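Local coordinates for protein putative mannose-1-phosphate guanylyl transferase (PDB 2CU2) that probably transfers a guanylyl group from GTP to mannose 1-phosphate, making GDP-mannose, at residues V135-R140 with G187-F192; G158-G163 with R243-L248. All blocks are in the same frame, centred on the assembly; numbering follows the deposited sequence.

How the contacts relate
Contacts 1 and 2 are two antiparallel pairings in one mixed sheet of the nucleotidyl transferase region, their centres about 9 Å apart. The seam between them is the parallel pair of strands 134-139 and 244-249, where probable hydrogen bonds run from Ala136 N to Arg245 O (2.8 Å) and from Gly138 N to Val247 O (2.8 Å). Across this part of the sheet the strands run 184-192, 134-139, 244-249, 160-167; strand 150-157 pairs with both 160-167 and 184-192, and the latter continues to 102-107. Helix 115-128 packs on both contacts, with Met125 touching Val135, Val189 and Ala191 of contact 1 and Val247 of contact 2. Contact 1 is buried, contact 2 partly so.

Contact 1: V135-R140 with G187-F192; sequences VALGLR and GGVFAF
Leu137 and Val189 cross obliquely on one face of the strand pair, Leu137 CD2 meeting Val189 CG2 at 3.7 Å. Beside them Val135 CB faces Ala191 CB at 4.2 Å, and helix 115-128 closes over this face through Leu122 and Met125. On the other face Phe190 brings CD2 and CE2 of its ring near the Ala136 methyl, CE2 at 3.9 Å from CB; its CG, anti to the carbonyl carbon (chi1 -56°), is thereby carried toward strand 134-139. The ring also touches Asp234 and Met238 of helix 233-238. An alanine at Phe190 would probably leave the Ala136 methyl without its aromatic neighbour and open a gap toward that helix. The strands are an antiparallel pair in the central mixed sheet of this GT-A-clan domain, with Val135 and Ala191 exchanging two hydrogen bonds, Ala191 N to Val135 O measuring 2.9 Å. The pairing is interrupted at Gly188, where the chain turns a corner: the bond from Leu137 N to Val189 O is weak (3.2 Å, 131° at the hydrogen), and a water accepts from Leu137 N at 3.0 Å and, weakly, from Gly188 N. Past the corner Gly187 N donates to Leu137 O at 2.7 Å, and Gly187, having no side chain, lets Leu139 CD1 come to 4.0 Å from its CA.

Contact 2: G158-G163 with R243-L248; sequences GAWYRG and RVRVVL
Arg245 lies obliquely across the Trp160 indole. Its CD sits 3.9 Å from the centroid of the five-membered ring, a CH-pi contact offset toward the rim, while Trp160 CZ2 lies 3.7 Å above the centre of the guanidinium, the two planes 33° apart. Trp160 CG lies between the backbone N and the carbonyl carbon (chi1 61°), which starts the indole toward Arg245. Trp160 NE1 and Arg245 NE come within 3.4 Å, but both are donors. On the side of Val246, Leu248 runs roughly perpendicular to Tyr161, its CD1 3.5 Å from Tyr161 CE1, and Val246 O lies in plane at the edge of the tyrosine ring. That oxygen also receives Tyr161 N in a nearly straight bond (2.7 Å, 170°), part of the antiparallel pairing by which strand 160-167 flanks strand 244-249 in the mixed sheet. Gly163 N reaches Val244 O at 2.7 Å from well above the carbonyl plane. Just before strand 160-167, a water bridges Ala159 O and Leu248 N. Farther out, Glu157 takes the hydrogen of Trp160 NE1, and Arg156 NH1 bonds Tyr161 OH. The Arg245 guanidinium is held by a salt bridge to Glu130, a hydrogen bond to Ala128 O and a cation-pi contact with Phe133.

Contact 1: V135-R140 with G187-F192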
loop_
_atom_site.group_PDB
_atom_site.type_symbol
_atom_site.label_atom_id
_atom_site.label_comp_id
_atom_site.label_asym_id
_atom_site.label_seq_id
_atom_site.Cartn_x
_atom_site.Cartn_y
_atom_site.Cartn_z
ATOM N N VAL A 135 -9.435 -2.347 -43.853
ATOM C CA VAL A 135 -8.246 -1.592 -43.463
ATOM C C VAL A 135 -7.912 -1.727 -41.977
ATOM O O VAL A 135 -8.796 -1.654 -41.125
ATOM C CB VAL A 135 -8.417 -0.076 -43.791
ATOM C CG1 VAL A 135 -7.076 0.657 -43.633
ATOM C CG2 VAL A 135 -8.961 0.099 -45.205
ATOM N N ALA A 136 -6.629 -1.914 -41.676
ATOM C CA ALA A 136 -6.173 -2.049 -40.298
ATOM C C ALA A 136 -5.169 -0.959 -39.942
ATOM O O ALA A 136 -4.579 -0.320 -40.826
ATOM C CB ALA A 136 -5.550 -3.431 -40.080
ATOM N N LEU A 137 -4.996 -0.743 -38.640
ATOM C CA LEU A 137 -4.071 0.266 -38.120
ATOM C C LEU A 137 -2.832 -0.431 -37.598
ATOM O O LEU A 137 -2.928 -1.364 -36.799
ATOM C CB LEU A 137 -4.715 1.062 -36.975
ATOM C CG LEU A 137 -3.794 1.972 -36.132
ATOM C CD1 LEU A 137 -3.332 3.176 -36.947
ATOM C CD2 LEU A 137 -4.550 2.444 -34.890
ATOM N N GLY A 138 -1.673 0.029 -38.054
ATOM C CA GLY A 138 -0.416 -0.550 -37.623
ATOM C C GLY A 138 0.438 0.476 -36.896
ATOM O O GLY A 138 0.283 1.681 -37.089
ATOM N N LEU A 139 1.339 -0.003 -36.046
ATOM C CA LEU A 139 2.225 0.869 -35.294
ATOM C C LEU A 139 3.609 0.243 -35.223
ATOM O O LEU A 139 3.742 -0.949 -34.963
ATOM C CB LEU A 139 1.660 1.085 -33.890
ATOM C CG LEU A 139 0.301 1.784 -33.987
ATOM C CD1 LEU A 139 -0.617 1.304 -32.909
ATOM C CD2 LEU A 139 0.499 3.297 -33.936
ATOM N N ARG A 140 4.629 1.054 -35.481
ATOM C CA ARG A 140 6.010 0.595 -35.431
ATOM C C ARG A 140 6.284 0.137 -33.997
ATOM O O ARG A 140 6.106 0.899 -33.053
ATOM C CB ARG A 140 6.965 1.737 -35.801
ATOM C CG ARG A 140 6.933 2.162 -37.261
ATOM C CD ARG A 140 7.459 1.063 -38.180
ATOM N NE ARG A 140 7.447 1.484 -39.579
ATOM C CZ ARG A 140 7.684 0.676 -40.608
ATOM N NH1 ARG A 140 7.959 -0.608 -40.407
ATOM N NH2 ARG A 140 7.636 1.153 -41.844
ATOM N N GLY A 187 -3.045 -2.442 -34.283
ATOM C CA GLY A 187 -3.542 -1.398 -33.391
ATOM C C GLY A 187 -4.989 -1.643 -32.926
ATOM O O GLY A 187 -5.536 -0.916 -32.108
ATOM N N GLY A 188 -5.638 -2.673 -33.508
ATOM C CA GLY A 188 -6.961 -2.952 -32.956
ATOM C C GLY A 188 -8.057 -2.093 -33.602
ATOM O O GLY A 188 -9.216 -2.115 -33.211
ATOM N N VAL A 189 -7.650 -1.283 -34.599
ATOM C CA VAL A 189 -8.628 -0.433 -35.275
ATOM C C VAL A 189 -8.850 -0.866 -36.727
ATOM O O VAL A 189 -7.941 -1.277 -37.434
ATOM C CB VAL A 189 -8.124 1.010 -35.232
ATOM C CG1 VAL A 189 -9.104 1.926 -35.961
ATOM C CG2 VAL A 189 -7.991 1.464 -33.792
ATOM N N PHE A 190 -10.126 -0.794 -37.153
ATOM C CA PHE A 190 -10.456 -1.257 -38.498
ATOM C C PHE A 190 -11.447 -0.321 -39.199
ATOM O O PHE A 190 -12.247 0.361 -38.572
ATOM C CB PHE A 190 -11.056 -2.659 -38.387
ATOM C CG PHE A 190 -10.101 -3.567 -37.669
ATOM C CD1 PHE A 190 -10.285 -3.825 -36.316
ATOM C CD2 PHE A 190 -9.053 -4.155 -38.357
ATOM C CE1 PHE A 190 -9.416 -4.679 -35.653
ATOM C CE2 PHE A 190 -8.187 -5.014 -37.686
ATOM C CZ PHE A 190 -8.365 -5.280 -36.334
ATOM N N ALA A 191 -11.332 -0.292 -40.539
ATOM C CA ALA A 191 -12.237 0.530 -41.332
ATOM C C ALA A 191 -12.660 -0.194 -42.611
ATOM O O ALA A 191 -11.841 -0.711 -43.359
ATOM C CB ALA A 191 -11.514 1.830 -41.688
ATOM N N PHE A 192 -13.989 -0.265 -42.804
ATOM C CA PHE A 192 -14.512 -0.938 -43.986
ATOM C C PHE A 192 -15.962 -0.535 -44.246
ATOM O O PHE A 192 -16.671 -0.055 -43.374
ATOM C CB PHE A 192 -14.441 -2.446 -43.741
ATOM C CG PHE A 192 -15.021 -2.775 -42.394
ATOM C CD1 PHE A 192 -16.394 -2.947 -42.255
ATOM C CD2 PHE A 192 -14.183 -2.925 -41.301
ATOM C CE1 PHE A 192 -16.926 -3.273 -41.015
ATOM C CE2 PHE A 192 -14.724 -3.253 -40.061
ATOM C CZ PHE A 192 -16.095 -3.429 -39.913
HETATM O O HOH W 1 -5.752 -2.866 -36.621
#

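Contact 2: G158-G163 with R243-L248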
loop_
_atom_site.group_PDB
_atom_site.type_symbol
_atom_site.label_atom_id
_atom_site.label_comp_id
_atom_site.label_asym_id
_atom_site.label_seq_id
_atom_site.Cartn_x
_atom_site.Cartn_y
_atom_site.Cartn_z
ATOM N N GLY A 158 0.912 4.562 -51.839
ATOM C CA GLY A 158 0.452 5.884 -51.458
ATOM C C GLY A 158 0.460 6.075 -49.948
ATOM O O GLY A 158 1.495 5.913 -49.303
ATOM N N ALA A 159 -0.699 6.399 -49.380
ATOM C CA ALA A 159 -0.816 6.632 -47.943
ATOM C C ALA A 159 -0.914 5.377 -47.078
ATOM O O ALA A 159 -0.972 5.478 -45.856
ATOM C CB ALA A 159 -2.013 7.541 -47.663
ATOM N N TRP A 160 -0.925 4.202 -47.698
ATOM C CA TRP A 160 -1.034 2.972 -46.923
ATOM C C TRP A 160 -0.187 1.835 -47.505
ATOM O O TRP A 160 0.479 1.952 -48.529
ATOM C CB TRP A 160 -2.507 2.555 -46.862
ATOM C CG TRP A 160 -3.037 2.286 -48.224
ATOM C CD1 TRP A 160 -2.832 1.120 -49.000
ATOM C CD2 TRP A 160 -3.909 3.146 -48.998
ATOM N NE1 TRP A 160 -3.481 1.165 -50.192
ATOM C CE2 TRP A 160 -4.176 2.476 -50.220
ATOM C CE3 TRP A 160 -4.461 4.403 -48.772
ATOM C CZ2 TRP A 160 -4.974 3.080 -51.178
ATOM C CZ3 TRP A 160 -5.263 5.003 -49.726
ATOM C CH2 TRP A 160 -5.512 4.339 -50.941
ATOM N N TYR A 161 -0.195 0.713 -46.767
ATOM C CA TYR A 161 0.530 -0.479 -47.164
ATOM C C TYR A 161 -0.438 -1.591 -47.548
ATOM O O TYR A 161 -1.588 -1.619 -47.131
ATOM C CB TYR A 161 1.396 -0.926 -45.985
ATOM C CG TYR A 161 2.468 0.077 -45.737
ATOM C CD1 TYR A 161 2.203 1.198 -44.957
ATOM C CD2 TYR A 161 3.748 -0.113 -46.260
ATOM C CE1 TYR A 161 3.209 2.115 -44.690
ATOM C CE2 TYR A 161 4.751 0.810 -46.002
ATOM C CZ TYR A 161 4.484 1.921 -45.224
ATOM O OH TYR A 161 5.481 2.838 -44.951
ATOM N N ARG A 162 0.030 -2.546 -48.365
ATOM C CA ARG A 162 -0.828 -3.709 -48.526
ATOM C C ARG A 162 -0.611 -4.699 -47.386
ATOM O O ARG A 162 0.488 -5.177 -47.139
ATOM C CB ARG A 162 -0.478 -4.367 -49.865
ATOM C CG ARG A 162 -1.349 -5.585 -50.158
ATOM C CD ARG A 162 -2.699 -5.202 -50.778
ATOM N NE ARG A 162 -3.646 -6.319 -50.683
ATOM C CZ ARG A 162 -3.936 -6.985 -51.817
ATOM N NH1 ARG A 162 -3.381 -6.626 -52.962
ATOM N NH2 ARG A 162 -4.780 -8.021 -51.775
ATOM N N GLY A 163 -1.697 -4.965 -46.632
ATOM C CA GLY A 163 -1.601 -5.977 -45.589
ATOM C C GLY A 163 -1.206 -7.329 -46.183
ATOM O O GLY A 163 -1.708 -7.765 -47.208
ATOM N N ARG A 243 -8.142 -9.229 -49.011
ATOM C CA ARG A 243 -7.883 -7.856 -49.443
ATOM C C ARG A 243 -7.760 -6.888 -48.258
ATOM O O ARG A 243 -8.730 -6.295 -47.804
ATOM C CB ARG A 243 -9.029 -7.420 -50.356
ATOM C CG ARG A 243 -8.939 -8.053 -51.744
ATOM C CD ARG A 243 -10.123 -7.657 -52.635
ATOM N NE ARG A 243 -9.727 -6.611 -53.583
ATOM C CZ ARG A 243 -10.710 -5.984 -54.256
ATOM N NH1 ARG A 243 -11.972 -6.311 -54.047
ATOM N NH2 ARG A 243 -10.401 -5.024 -55.133
ATOM N N VAL A 244 -6.526 -6.766 -47.714
ATOM C CA VAL A 244 -6.293 -5.950 -46.532
ATOM C C VAL A 244 -5.300 -4.815 -46.801
ATOM O O VAL A 244 -4.272 -4.980 -47.445
ATOM C CB VAL A 244 -5.744 -6.860 -45.434
ATOM C CG1 VAL A 244 -5.490 -6.049 -44.165
ATOM C CG2 VAL A 244 -6.737 -7.967 -45.132
ATOM N N ARG A 245 -5.667 -3.615 -46.313
ATOM C CA ARG A 245 -4.741 -2.490 -46.364
ATOM C C ARG A 245 -4.381 -2.020 -44.951
ATOM O O ARG A 245 -5.135 -2.181 -44.003
ATOM C CB ARG A 245 -5.410 -1.349 -47.134
ATOM C CG ARG A 245 -5.419 -1.579 -48.646
ATOM C CD ARG A 245 -6.360 -0.605 -49.366
ATOM N NE ARG A 245 -6.214 -0.726 -50.820
ATOM C CZ ARG A 245 -7.067 -0.019 -51.588
ATOM N NH1 ARG A 245 -7.987 0.749 -51.030
ATOM N NH2 ARG A 245 -6.974 -0.095 -52.919
ATOM N N VAL A 246 -3.166 -1.459 -44.816
ATOM C CA VAL A 246 -2.734 -1.016 -43.495
ATOM C C VAL A 246 -2.206 0.421 -43.520
ATOM O O VAL A 246 -1.370 0.789 -44.335
ATOM C CB VAL A 246 -1.639 -1.967 -43.008
ATOM C CG1 VAL A 246 -1.205 -1.586 -41.595
ATOM C CG2 VAL A 246 -2.158 -3.393 -43.008
ATOM N N VAL A 247 -2.702 1.200 -42.568
ATOM C CA VAL A 247 -2.232 2.554 -42.301
ATOM C C VAL A 247 -1.364 2.609 -41.041
ATOM O O VAL A 247 -1.722 2.120 -39.979
ATOM C CB VAL A 247 -3.451 3.463 -42.139
ATOM C CG1 VAL A 247 -2.999 4.891 -41.842
ATOM C CG2 VAL A 247 -4.269 3.459 -43.417
ATOM N N LEU A 248 -0.164 3.198 -41.201
ATOM C CA LEU A 248 0.741 3.297 -40.064
ATOM C C LEU A 248 0.485 4.561 -39.240
ATOM O O LEU A 248 0.603 5.686 -39.708
ATOM C CB LEU A 248 2.176 3.316 -40.598
ATOM C CG LEU A 248 2.640 1.951 -41.107
ATOM C CD1 LEU A 248 4.148 1.906 -41.355
ATOM C CD2 LEU A 248 2.330 0.814 -40.135
HETATM O O HOH W 2 0.509 4.309 -43.749
#